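Local atomic coordinates of Rio2 kinase (Chaetomium thermophilum, PDB entry 4GYI), a protein that probably phosphorylates serine and threonine in proteins with magnesium and ATP, and has an ATPase-dependent role on the maturing pre-40S ribosomal subunit. Residues P298-K301 against D302-T306; H267-A270 against E271-F274. All coordinates share one frame; numbering follows the deposited sequence.

Contact 1: P298-K301 against D302-T306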
# COMPACT_ATOMS: atom_id res chain seq x y z
N PRO A 298 -8.53 4.57 26.53
CA PRO A 298 -7.65 5.72 26.83
C PRO A 298 -8.08 6.94 26.05
O PRO A 298 -8.78 6.82 25.04
CB PRO A 298 -6.27 5.24 26.36
CG PRO A 298 -6.54 4.25 25.31
CD PRO A 298 -7.83 3.56 25.72
N PHE A 299 -7.74 8.12 26.54
CA PHE A 299 -8.14 9.35 25.90
C PHE A 299 -6.92 10.00 25.28
O PHE A 299 -5.80 9.84 25.79
CB PHE A 299 -8.77 10.31 26.91
CG PHE A 299 -9.76 9.66 27.82
CD1 PHE A 299 -11.05 9.39 27.38
CD2 PHE A 299 -9.42 9.31 29.11
CE1 PHE A 299 -11.98 8.79 28.21
CE2 PHE A 299 -10.33 8.72 29.95
CZ PHE A 299 -11.62 8.46 29.50
N TYR A 300 -7.14 10.74 24.20
CA TYR A 300 -6.07 11.42 23.49
C TYR A 300 -5.22 12.33 24.37
O TYR A 300 -3.99 12.33 24.26
CB TYR A 300 -6.65 12.23 22.34
CG TYR A 300 -5.63 13.08 21.62
CD1 TYR A 300 -4.77 12.51 20.69
CD2 TYR A 300 -5.54 14.45 21.86
CE1 TYR A 300 -3.84 13.29 20.02
CE2 TYR A 300 -4.61 15.23 21.21
CZ TYR A 300 -3.76 14.65 20.28
OH TYR A 300 -2.84 15.43 19.62
N LYS A 301 -5.85 13.11 25.25
CA LYS A 301 -5.08 14.04 26.07
C LYS A 301 -4.10 13.32 26.99
O LYS A 301 -3.03 13.86 27.28
CB LYS A 301 -5.98 14.99 26.88
CG LYS A 301 -7.47 14.77 26.73
CD LYS A 301 -7.99 13.69 27.68
CE LYS A 301 -7.93 14.15 29.13
NZ LYS A 301 -8.65 13.20 30.03
N ASP A 302 -4.46 12.12 27.43
CA ASP A 302 -3.52 11.27 28.16
C ASP A 302 -2.37 10.90 27.25
O ASP A 302 -1.22 11.21 27.54
CB ASP A 302 -4.19 9.97 28.63
CG ASP A 302 -5.44 10.20 29.45
OD1 ASP A 302 -6.33 9.32 29.41
OD2 ASP A 302 -5.52 11.26 30.12
N ALA A 303 -2.69 10.24 26.14
CA ALA A 303 -1.69 9.74 25.19
C ALA A 303 -0.67 10.80 24.74
O ALA A 303 0.53 10.53 24.71
CB ALA A 303 -2.38 9.11 23.97
N LYS A 304 -1.14 12.01 24.41
CA LYS A 304 -0.25 13.04 23.89
C LYS A 304 0.86 13.43 24.87
O LYS A 304 1.94 13.84 24.45
CB LYS A 304 -1.02 14.28 23.43
CG LYS A 304 -0.16 15.18 22.54
CD LYS A 304 -0.92 16.36 21.96
CE LYS A 304 -0.10 16.99 20.84
NZ LYS A 304 -0.78 18.14 20.19
N LYS A 305 0.60 13.30 26.17
CA LYS A 305 1.60 13.62 27.18
C LYS A 305 2.81 12.68 27.10
O LYS A 305 3.89 13.00 27.61
CB LYS A 305 0.99 13.56 28.59
CG LYS A 305 -0.11 14.58 28.86
CD LYS A 305 0.40 16.02 28.81
CE LYS A 305 1.41 16.30 29.93
NZ LYS A 305 1.82 17.74 29.99
N THR A 306 2.63 11.54 26.44
CA THR A 306 3.61 10.46 26.46
C THR A 306 4.57 10.48 25.26
O THR A 306 5.51 9.69 25.20
CB THR A 306 2.89 9.11 26.52
OG1 THR A 306 1.71 9.25 27.33
CG2 THR A 306 3.79 8.04 27.12
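Phe299 O accepts the amide of Ala303, N to O 3.2 Å and almost straight at 172°, and this bond, lying in the carbonyl plane, closes the first turn of the short helix 300-304. One residue further on, Tyr300 O takes Lys304 N at 2.9 Å. Asp302 N also turns toward Phe299 O at 3.1 Å, but the strong bend makes this a weak bond. The polypeptide enters the turn through a cis peptide bond before Pro298, which packs against Ile215 and Leu219 of helix 207-223.

Phe299 is the N-cap, and Asp302, three residues later, curls back over the start of the helix. Its OD1 makes a weak hydrogen bond of 3.4 Å to Phe299 N. This is one half of a capping box; a phenylalanine side chain cannot supply the reciprocal bond. The same OD1 of Asp302 meets the rim of the Phe299 ring near its plane, 3.1 Å from CD2, with ring and carboxylate turned 73° against each other. Asp302 OD2, the other branch, faces Lys301 NZ in a long salt bridge of 3.7 Å, on the exposed side of the turn.

Tyr300 and Lys304 run side by side, one helical turn apart. With CG anti to the backbone N (chi1 175°), the tyrosine ring lies alongside the extended chain of Lys304, whose CB sits over the rim of one face while its CD comes within 3.2 Å of Tyr300 OH. That hydroxyl is hydrogen-bonded to Met265 O. Ala303, the buried residue of the turn, packs against Phe274, and Ala303 O accepts two bonds from one face of its plane: from Thr306 N, and from Thr306 OG1 at 3.1 Å, the hydroxyl standing above that plane.

Contact 2: H267-A270 against E271-F274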
# COMPACT_ATOMS: atom_id res chain seq x y z
N HIS A 267 -0.98 15.93 14.31
CA HIS A 267 -1.90 16.28 13.24
C HIS A 267 -3.02 17.11 13.83
O HIS A 267 -3.46 16.82 14.93
CB HIS A 267 -2.46 15.03 12.59
CG HIS A 267 -3.28 15.29 11.36
ND1 HIS A 267 -4.52 15.89 11.40
CD2 HIS A 267 -3.04 15.00 10.06
CE1 HIS A 267 -5.00 15.99 10.18
NE2 HIS A 267 -4.13 15.45 9.34
N PRO A 268 -3.47 18.15 13.10
CA PRO A 268 -4.53 19.03 13.61
C PRO A 268 -5.76 18.25 14.06
O PRO A 268 -6.42 18.64 15.02
CB PRO A 268 -4.87 19.90 12.39
CG PRO A 268 -3.60 19.96 11.63
CD PRO A 268 -2.94 18.62 11.81
N ASN A 269 -6.05 17.14 13.38
CA ASN A 269 -7.18 16.29 13.76
C ASN A 269 -6.77 15.07 14.58
O ASN A 269 -7.49 14.08 14.55
CB ASN A 269 -7.91 15.78 12.51
CG ASN A 269 -8.77 16.82 11.87
OD1 ASN A 269 -9.44 17.60 12.55
ND2 ASN A 269 -8.77 16.85 10.53
N ALA A 270 -5.64 15.12 15.27
CA ALA A 270 -5.10 13.91 15.89
C ALA A 270 -6.07 13.29 16.89
O ALA A 270 -6.21 12.07 16.94
CB ALA A 270 -3.76 14.16 16.54
N GLU A 271 -6.76 14.14 17.65
CA GLU A 271 -7.70 13.65 18.66
C GLU A 271 -8.84 12.84 18.03
O GLU A 271 -9.20 11.78 18.54
CB GLU A 271 -8.25 14.78 19.54
CG GLU A 271 -9.26 14.31 20.58
CD GLU A 271 -9.53 15.33 21.68
OE1 GLU A 271 -8.98 16.46 21.63
OE2 GLU A 271 -10.30 15.00 22.62
N MET A 272 -9.39 13.33 16.94
CA MET A 272 -10.42 12.59 16.23
C MET A 272 -9.87 11.24 15.72
O MET A 272 -10.53 10.20 15.87
CB MET A 272 -10.99 13.44 15.08
CG MET A 272 -12.02 12.72 14.19
SD MET A 272 -11.36 11.64 12.88
CE MET A 272 -10.57 12.84 11.81
N TYR A 273 -8.67 11.24 15.15
CA TYR A 273 -8.08 10.00 14.62
C TYR A 273 -7.75 8.99 15.74
O TYR A 273 -8.04 7.80 15.62
CB TYR A 273 -6.83 10.27 13.77
CG TYR A 273 -7.10 10.97 12.45
CD1 TYR A 273 -7.76 10.32 11.41
CD2 TYR A 273 -6.68 12.28 12.23
CE1 TYR A 273 -8.01 10.96 10.21
CE2 TYR A 273 -6.91 12.93 11.03
CZ TYR A 273 -7.58 12.27 10.02
OH TYR A 273 -7.82 12.92 8.83
N PHE A 274 -7.15 9.48 16.82
CA PHE A 274 -6.92 8.65 17.99
C PHE A 274 -8.23 8.01 18.48
O PHE A 274 -8.34 6.78 18.53
CB PHE A 274 -6.29 9.46 19.12
CG PHE A 274 -5.90 8.64 20.32
CD1 PHE A 274 -4.66 8.03 20.39
CD2 PHE A 274 -6.78 8.50 21.39
CE1 PHE A 274 -4.30 7.27 21.50
CE2 PHE A 274 -6.43 7.75 22.50
CZ PHE A 274 -5.18 7.14 22.55
O HOH W 1 -7.15 17.05 17.62
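Tyr273 points the edge of its ring at the face of His267 in a T-shaped stack, the planes 83° apart and the centroids separated by 5.2 Å. The touching atom is Tyr273 CE2, 3.7 Å from His267 CE1 and displaced toward the rim of the imidazole; the opposite imidazole face is covered by Pro268 CD. Rotation of the histidine is fixed by its own turn: Asn269 N donates to His267 ND1 at 2.8 Å, with the donor in the ring plane. ND1 therefore serves as acceptor, which is likely to place the proton of a neutral ring on NE2.

A face of Tyr273 is used as well. Met272, bent at chi2 and chi3, swings its CE methyl over the centre of the phenol in a CH-pi contact. From the loop, Asn269 CB touches the ring at Tyr273 CE2, 3.4 Å away.

His267 to Ala270 form a type I turn that leads into helix 270-289 of the RIO kinase domain, probably the counterpart of helix αF in canonical protein kinases. Asn269 is the N-cap; Asn269 O receives Tyr273 N at 3.1 Å, and Ala270 O receives Phe274 N at 2.8 Å. A water spans the entry, donating to Pro268 O and accepting from Glu271 N, an amide of the first helical turn. Replacing His267 by an alanine would probably leave the Tyr273 edge without its aromatic face and the Asn269 amide without its acceptor. Phe274 packs on Ile218 and Leu219 of helix 207-223.

In the fold
Followed from the N terminus, the chain passes helix 207-223 before reaching contact 2, which turns the loop after strand 263-264 into helix 270-289. Contact 1 opens beyond the far end of that helix, as the chain enters the short helix 300-304. Both contacts are local: contact 2 closes a beta turn and starts a helix, contact 1 covers a short helix, and the two lie in series, neither nested nor crossed. They nevertheless meet in space, with centres 11 Å apart: Tyr300 lies across the first turn of helix 270-289, its CD2 3.6 Å from Glu271 CB, and Phe274 CE2 approaches Pro298 O. Both contacts thus come to rest on the same helix, 207-223.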